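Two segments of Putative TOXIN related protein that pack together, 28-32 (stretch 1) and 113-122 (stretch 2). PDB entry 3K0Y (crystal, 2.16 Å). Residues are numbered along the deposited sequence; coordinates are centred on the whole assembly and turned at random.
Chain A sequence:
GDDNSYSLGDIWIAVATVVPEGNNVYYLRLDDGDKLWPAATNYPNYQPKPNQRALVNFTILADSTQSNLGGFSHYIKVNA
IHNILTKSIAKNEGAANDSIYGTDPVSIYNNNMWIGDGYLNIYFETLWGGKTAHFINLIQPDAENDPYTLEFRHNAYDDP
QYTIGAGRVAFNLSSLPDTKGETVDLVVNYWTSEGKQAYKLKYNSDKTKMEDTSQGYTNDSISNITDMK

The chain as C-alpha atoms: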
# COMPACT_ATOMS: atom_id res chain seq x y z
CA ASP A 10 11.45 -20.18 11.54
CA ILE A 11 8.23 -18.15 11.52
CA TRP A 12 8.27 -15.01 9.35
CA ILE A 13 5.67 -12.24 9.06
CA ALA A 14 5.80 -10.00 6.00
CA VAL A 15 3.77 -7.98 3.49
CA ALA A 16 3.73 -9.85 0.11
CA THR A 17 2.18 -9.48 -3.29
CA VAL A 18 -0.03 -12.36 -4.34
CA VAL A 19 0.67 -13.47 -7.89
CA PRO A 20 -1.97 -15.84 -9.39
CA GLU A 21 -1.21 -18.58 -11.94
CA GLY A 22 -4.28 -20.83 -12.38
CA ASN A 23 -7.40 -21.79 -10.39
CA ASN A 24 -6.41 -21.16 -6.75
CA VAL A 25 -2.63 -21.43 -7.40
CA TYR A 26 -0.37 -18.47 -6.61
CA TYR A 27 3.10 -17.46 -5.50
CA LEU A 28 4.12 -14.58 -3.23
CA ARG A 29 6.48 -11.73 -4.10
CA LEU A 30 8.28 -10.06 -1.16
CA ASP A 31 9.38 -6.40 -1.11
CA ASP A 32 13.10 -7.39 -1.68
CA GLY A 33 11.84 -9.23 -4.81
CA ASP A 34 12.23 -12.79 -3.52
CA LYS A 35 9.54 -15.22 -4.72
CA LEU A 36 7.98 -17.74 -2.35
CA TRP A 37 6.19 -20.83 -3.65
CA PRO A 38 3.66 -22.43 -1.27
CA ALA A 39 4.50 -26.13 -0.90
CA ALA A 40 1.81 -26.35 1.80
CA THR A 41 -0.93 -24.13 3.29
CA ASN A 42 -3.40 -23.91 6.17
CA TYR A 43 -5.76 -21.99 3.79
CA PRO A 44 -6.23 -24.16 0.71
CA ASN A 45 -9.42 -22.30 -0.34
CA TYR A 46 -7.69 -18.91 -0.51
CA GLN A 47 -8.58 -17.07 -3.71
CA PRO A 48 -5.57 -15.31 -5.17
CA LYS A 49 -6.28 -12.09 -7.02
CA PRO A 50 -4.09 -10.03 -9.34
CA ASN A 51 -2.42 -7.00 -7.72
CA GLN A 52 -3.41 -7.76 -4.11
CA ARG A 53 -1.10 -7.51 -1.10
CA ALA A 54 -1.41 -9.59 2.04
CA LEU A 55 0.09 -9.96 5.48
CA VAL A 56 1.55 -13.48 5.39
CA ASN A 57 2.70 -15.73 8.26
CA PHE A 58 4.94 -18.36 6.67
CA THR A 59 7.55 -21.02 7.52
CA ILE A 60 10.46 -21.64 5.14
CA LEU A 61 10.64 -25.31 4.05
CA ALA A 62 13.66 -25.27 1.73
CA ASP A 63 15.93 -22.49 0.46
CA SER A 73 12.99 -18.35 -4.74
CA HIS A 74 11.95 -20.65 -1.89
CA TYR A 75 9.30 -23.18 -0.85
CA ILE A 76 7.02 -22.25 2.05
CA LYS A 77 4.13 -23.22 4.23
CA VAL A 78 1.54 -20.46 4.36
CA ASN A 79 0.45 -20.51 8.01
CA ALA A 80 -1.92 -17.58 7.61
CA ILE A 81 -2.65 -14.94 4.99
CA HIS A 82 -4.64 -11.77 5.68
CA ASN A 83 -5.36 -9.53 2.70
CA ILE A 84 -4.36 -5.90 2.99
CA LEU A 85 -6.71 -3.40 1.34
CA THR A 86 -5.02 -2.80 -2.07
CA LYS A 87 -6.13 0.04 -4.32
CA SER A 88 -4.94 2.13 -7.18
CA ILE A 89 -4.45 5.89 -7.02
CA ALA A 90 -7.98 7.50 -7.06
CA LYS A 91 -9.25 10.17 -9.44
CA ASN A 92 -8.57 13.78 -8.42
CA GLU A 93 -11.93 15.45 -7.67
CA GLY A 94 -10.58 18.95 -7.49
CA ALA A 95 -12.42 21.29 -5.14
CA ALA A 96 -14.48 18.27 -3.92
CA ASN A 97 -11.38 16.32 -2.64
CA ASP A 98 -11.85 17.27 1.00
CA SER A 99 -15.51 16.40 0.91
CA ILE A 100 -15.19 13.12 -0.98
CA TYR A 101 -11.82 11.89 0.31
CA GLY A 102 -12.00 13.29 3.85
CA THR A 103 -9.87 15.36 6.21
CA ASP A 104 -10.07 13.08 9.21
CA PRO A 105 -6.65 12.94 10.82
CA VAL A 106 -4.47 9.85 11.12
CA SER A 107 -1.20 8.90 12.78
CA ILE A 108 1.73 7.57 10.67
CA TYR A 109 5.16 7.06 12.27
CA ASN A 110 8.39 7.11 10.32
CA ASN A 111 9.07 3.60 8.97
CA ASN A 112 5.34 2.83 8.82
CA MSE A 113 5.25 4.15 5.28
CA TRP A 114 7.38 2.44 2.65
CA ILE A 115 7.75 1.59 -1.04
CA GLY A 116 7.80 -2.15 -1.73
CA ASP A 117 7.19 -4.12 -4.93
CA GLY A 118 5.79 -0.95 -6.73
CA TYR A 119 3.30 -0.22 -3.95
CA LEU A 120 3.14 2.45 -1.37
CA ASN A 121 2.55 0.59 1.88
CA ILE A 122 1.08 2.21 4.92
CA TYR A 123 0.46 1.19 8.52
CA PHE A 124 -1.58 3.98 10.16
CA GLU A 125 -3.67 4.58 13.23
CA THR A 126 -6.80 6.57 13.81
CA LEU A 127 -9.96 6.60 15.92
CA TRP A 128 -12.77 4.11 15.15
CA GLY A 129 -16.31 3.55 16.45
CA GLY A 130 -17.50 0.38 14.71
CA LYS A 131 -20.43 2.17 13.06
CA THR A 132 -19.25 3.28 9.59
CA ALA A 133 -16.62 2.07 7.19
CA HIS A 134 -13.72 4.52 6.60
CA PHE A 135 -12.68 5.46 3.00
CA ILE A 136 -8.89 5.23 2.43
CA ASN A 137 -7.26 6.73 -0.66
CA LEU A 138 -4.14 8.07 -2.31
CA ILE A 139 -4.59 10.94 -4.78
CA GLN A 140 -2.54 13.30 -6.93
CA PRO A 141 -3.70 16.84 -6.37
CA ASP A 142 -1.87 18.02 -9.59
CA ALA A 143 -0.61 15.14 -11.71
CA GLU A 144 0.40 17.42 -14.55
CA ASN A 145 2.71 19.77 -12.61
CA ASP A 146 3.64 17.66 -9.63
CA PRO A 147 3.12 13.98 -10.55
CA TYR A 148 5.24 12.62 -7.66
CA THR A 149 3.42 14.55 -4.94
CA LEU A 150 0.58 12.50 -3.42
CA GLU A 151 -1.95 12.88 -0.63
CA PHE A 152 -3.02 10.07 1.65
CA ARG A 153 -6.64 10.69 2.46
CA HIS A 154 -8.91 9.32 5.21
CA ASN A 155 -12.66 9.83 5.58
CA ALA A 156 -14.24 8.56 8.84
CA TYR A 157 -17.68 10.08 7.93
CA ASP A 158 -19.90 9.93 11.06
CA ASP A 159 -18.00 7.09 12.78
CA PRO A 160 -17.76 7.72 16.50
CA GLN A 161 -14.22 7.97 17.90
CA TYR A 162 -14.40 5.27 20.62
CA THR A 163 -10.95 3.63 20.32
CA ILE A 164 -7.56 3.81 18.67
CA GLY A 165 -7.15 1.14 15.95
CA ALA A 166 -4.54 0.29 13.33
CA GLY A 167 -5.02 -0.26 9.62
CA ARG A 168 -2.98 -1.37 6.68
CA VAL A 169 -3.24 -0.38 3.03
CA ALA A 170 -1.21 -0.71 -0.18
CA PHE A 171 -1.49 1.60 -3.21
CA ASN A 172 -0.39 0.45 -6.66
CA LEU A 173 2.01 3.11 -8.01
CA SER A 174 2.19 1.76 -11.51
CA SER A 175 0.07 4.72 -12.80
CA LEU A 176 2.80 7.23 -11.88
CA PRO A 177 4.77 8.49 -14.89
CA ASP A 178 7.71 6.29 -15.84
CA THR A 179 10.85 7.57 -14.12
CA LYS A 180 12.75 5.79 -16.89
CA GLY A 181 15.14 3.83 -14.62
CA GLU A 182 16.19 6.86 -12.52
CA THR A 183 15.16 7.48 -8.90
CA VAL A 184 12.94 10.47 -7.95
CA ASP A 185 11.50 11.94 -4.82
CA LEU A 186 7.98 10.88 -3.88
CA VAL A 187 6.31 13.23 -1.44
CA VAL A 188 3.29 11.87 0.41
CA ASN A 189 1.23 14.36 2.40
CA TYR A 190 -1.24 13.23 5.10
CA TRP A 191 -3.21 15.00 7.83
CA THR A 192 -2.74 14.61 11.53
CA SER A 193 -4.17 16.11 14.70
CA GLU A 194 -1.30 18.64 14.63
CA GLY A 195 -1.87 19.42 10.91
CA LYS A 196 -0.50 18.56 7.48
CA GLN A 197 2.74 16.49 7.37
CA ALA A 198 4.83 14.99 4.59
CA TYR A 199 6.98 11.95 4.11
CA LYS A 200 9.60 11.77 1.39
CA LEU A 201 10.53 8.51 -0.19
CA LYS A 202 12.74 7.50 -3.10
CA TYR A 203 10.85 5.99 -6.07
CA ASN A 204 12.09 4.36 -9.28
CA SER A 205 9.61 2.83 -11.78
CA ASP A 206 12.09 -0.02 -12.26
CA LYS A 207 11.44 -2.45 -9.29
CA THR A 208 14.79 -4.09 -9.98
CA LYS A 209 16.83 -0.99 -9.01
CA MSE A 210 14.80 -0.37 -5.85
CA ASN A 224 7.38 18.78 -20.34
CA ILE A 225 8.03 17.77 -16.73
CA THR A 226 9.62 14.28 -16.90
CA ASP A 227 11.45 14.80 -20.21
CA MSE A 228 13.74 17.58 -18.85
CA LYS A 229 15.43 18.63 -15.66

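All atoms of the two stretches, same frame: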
# COMPACT_ATOMS: atom_id res chain seq x y z
N LEU A 28 4.05 -15.83 -3.98
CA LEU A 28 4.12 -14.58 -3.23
C LEU A 28 5.40 -13.87 -3.56
O LEU A 28 6.46 -14.51 -3.57
CB LEU A 28 4.08 -14.85 -1.74
CG LEU A 28 2.78 -15.48 -1.26
CD1 LEU A 28 3.02 -16.11 0.09
CD2 LEU A 28 1.67 -14.45 -1.20
N ARG A 29 5.31 -12.57 -3.81
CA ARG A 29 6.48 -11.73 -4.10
C ARG A 29 6.77 -10.77 -2.93
O ARG A 29 5.93 -9.97 -2.56
CB ARG A 29 6.27 -10.95 -5.41
CG ARG A 29 7.57 -10.29 -5.90
CD ARG A 29 7.54 -9.88 -7.34
NE ARG A 29 6.47 -8.92 -7.58
CZ ARG A 29 5.40 -9.13 -8.36
NH1 ARG A 29 5.26 -10.24 -9.04
NH2 ARG A 29 4.48 -8.19 -8.45
N LEU A 30 7.94 -10.87 -2.32
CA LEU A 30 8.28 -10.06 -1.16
C LEU A 30 8.79 -8.71 -1.63
O LEU A 30 9.09 -8.56 -2.81
CB LEU A 30 9.33 -10.75 -0.31
CG LEU A 30 8.97 -12.07 0.35
CD1 LEU A 30 10.21 -12.63 1.18
CD2 LEU A 30 7.75 -11.89 1.22
N ASP A 31 8.86 -7.72 -0.73
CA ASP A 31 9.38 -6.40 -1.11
C ASP A 31 10.82 -6.48 -1.71
O ASP A 31 11.10 -5.86 -2.71
CB ASP A 31 9.34 -5.43 0.06
CG ASP A 31 7.91 -5.05 0.48
OD1 ASP A 31 6.95 -5.18 -0.28
OD2 ASP A 31 7.74 -4.60 1.62
N ASP A 32 11.72 -7.27 -1.13
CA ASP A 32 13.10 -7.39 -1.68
C ASP A 32 13.13 -8.26 -2.95
O ASP A 32 14.20 -8.68 -3.38
CB ASP A 32 14.07 -7.94 -0.64
CG ASP A 32 13.69 -9.33 -0.14
OD1 ASP A 32 12.64 -9.86 -0.54
OD2 ASP A 32 14.42 -9.91 0.69
N MSE A 113 5.58 3.93 6.69
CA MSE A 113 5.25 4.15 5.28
C MSE A 113 6.43 3.72 4.43
O MSE A 113 7.51 4.18 4.65
CB MSE A 113 4.98 5.63 5.02
CG MSE A 113 4.34 5.81 3.69
SE MSE A 113 3.88 7.64 3.13
CE MSE A 113 2.78 8.21 4.53
N TRP A 114 6.24 2.84 3.45
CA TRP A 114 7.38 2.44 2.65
C TRP A 114 6.99 1.99 1.26
O TRP A 114 5.88 1.53 1.06
CB TRP A 114 8.18 1.34 3.37
CG TRP A 114 7.55 -0.01 3.36
CD1 TRP A 114 7.88 -1.06 2.55
CD2 TRP A 114 6.48 -0.47 4.19
NE1 TRP A 114 7.10 -2.13 2.83
CE2 TRP A 114 6.21 -1.80 3.82
CE3 TRP A 114 5.74 0.10 5.23
CZ2 TRP A 114 5.25 -2.56 4.45
CZ3 TRP A 114 4.76 -0.69 5.87
CH2 TRP A 114 4.54 -1.99 5.47
N ILE A 115 7.92 2.11 0.31
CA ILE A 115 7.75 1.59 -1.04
C ILE A 115 8.24 0.15 -1.09
O ILE A 115 9.33 -0.15 -0.61
CB ILE A 115 8.48 2.43 -2.11
CG1 ILE A 115 7.88 3.85 -2.16
CG2 ILE A 115 8.29 1.78 -3.51
CD1 ILE A 115 8.64 4.79 -3.11
N GLY A 116 7.42 -0.75 -1.61
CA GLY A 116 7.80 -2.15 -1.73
C GLY A 116 7.00 -2.78 -2.87
O GLY A 116 5.76 -2.64 -2.93
N ASP A 117 7.73 -3.44 -3.77
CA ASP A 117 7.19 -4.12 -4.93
C ASP A 117 6.22 -3.20 -5.74
O ASP A 117 5.20 -3.64 -6.19
CB ASP A 117 6.49 -5.43 -4.50
CG ASP A 117 6.01 -6.27 -5.70
OD1 ASP A 117 6.82 -6.44 -6.63
OD2 ASP A 117 4.84 -6.72 -5.75
N GLY A 118 6.58 -1.93 -5.92
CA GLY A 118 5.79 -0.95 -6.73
C GLY A 118 4.52 -0.43 -6.03
O GLY A 118 3.69 0.28 -6.64
N TYR A 119 4.40 -0.74 -4.74
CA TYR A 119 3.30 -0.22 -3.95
C TYR A 119 3.81 0.74 -2.94
O TYR A 119 4.92 0.60 -2.44
CB TYR A 119 2.59 -1.34 -3.20
CG TYR A 119 1.92 -2.33 -4.11
CD1 TYR A 119 2.65 -3.37 -4.65
CD2 TYR A 119 0.56 -2.21 -4.42
CE1 TYR A 119 2.05 -4.29 -5.49
CE2 TYR A 119 -0.04 -3.12 -5.27
CZ TYR A 119 0.72 -4.15 -5.79
OH TYR A 119 0.15 -5.04 -6.61
N LEU A 120 2.97 1.70 -2.59
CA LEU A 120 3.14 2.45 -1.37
C LEU A 120 2.36 1.71 -0.27
O LEU A 120 1.15 1.60 -0.36
CB LEU A 120 2.62 3.88 -1.53
CG LEU A 120 2.72 4.77 -0.30
CD1 LEU A 120 4.23 5.12 -0.02
CD2 LEU A 120 1.87 6.02 -0.33
N ASN A 121 3.06 1.33 0.77
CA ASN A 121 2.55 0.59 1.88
C ASN A 121 2.45 1.48 3.10
O ASN A 121 3.38 2.23 3.39
CB ASN A 121 3.47 -0.57 2.18
CG ASN A 121 3.58 -1.54 1.04
OD1 ASN A 121 2.72 -2.39 0.86
ND2 ASN A 121 4.64 -1.41 0.23
N ILE A 122 1.32 1.41 3.79
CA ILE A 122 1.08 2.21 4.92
C ILE A 122 0.50 1.39 6.05
O ILE A 122 -0.36 0.56 5.82
CB ILE A 122 0.13 3.38 4.62
CG1 ILE A 122 0.65 4.25 3.50
CG2 ILE A 122 -0.03 4.23 5.88
CD1 ILE A 122 -0.29 5.41 3.06

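Stretch 1 is the end of a strand and the loop that follows it. Stretch 2 is a β-hairpin, with strands 113-116 and 119-122 joined by a type I' turn from Gly-116 to Tyr-119. The contact is small, burying 263 Å² over both sides, and it is mainly polar. No backbone hydrogen bond joins the two stretches. Two side chains of stretch 1, Arg-29 and Asp-31, do most of the work.

Leu-28 lies in the strand and is buried, but it does not reach the hairpin. Its side chain is out of reach of stretch 2.

Arg-29 is the first residue to make contact. Its CA-to-CB bond points toward the hairpin. With chi1 and chi2 both t and chi3 p, the chain carries the guanidinium to the carboxylate of Asp-117. Arg-29 NE donates to Asp-117 OD1 at 2.7 Å, with a nearly straight N-H...O angle of 168°. Arg-29 NH2 donates to Asp-117 OD2 at 3.1 Å, with a more bent angle of 136°. The result is a two-pronged salt bridge. Asp-117 OD1 sits at the guanidinium edge, near its plane, where the N-H groups point. Arginine suits this place because it offers two donors side by side to the two oxygens of one carboxylate.

Asp-117 is buried and loses 88 Å² to stretch 1. Its CA-to-CB bond points toward stretch 1, and chi1 is t. An acidic group in such a place needs partners. Arg-29 supplies opposite charge, and both carboxylate oxygens also have hydrogen bonds elsewhere in the structure.

The CA-to-CB bond of Leu-30 points away from the hairpin. It contributes little beyond its carbonyl, with Leu-30 O 4.4 Å from Asp-117 CB.

Asp-31 makes the second polar link. Its CA-to-CB bond points sideways, but the end of the side chain comes nearer to the hairpin. Asp-31 OD2 accepts a hydrogen bond from Trp-114 NE1 at 2.8 Å and 165°. The oxygen lies at the edge of the indole, near the ring plane, in line with its N-H group. Aspartate suits the site as an acceptor on a short side chain.

Asp-31 OD1 lies over the start of the turn, 3.5 Å from Gly-116 CA. The CA atoms of Asp-31 and Gly-116 are only 4.6 Å apart. A CB on Gly-116 would point toward stretch 1 and fall 2.4 Å from Asp-31 CG, a clash. Glycine therefore lets the aspartate lie close to the backbone.

The hairpin holds these partners in place. Trp-114 N donates to Asn-121 O at 2.9 Å, and Asn-121 N donates to Trp-114 O at 2.8 Å. Asn-121 ND2 adds a side-chain bond to Trp-114 O at 3.3 Å. Gly-118 follows Asp-117 in the turn, and its positive phi of 76° favours glycine.

Asp-32 ends the stretch. It is exposed, its CA-to-CB bond points away, and it does not touch the hairpin.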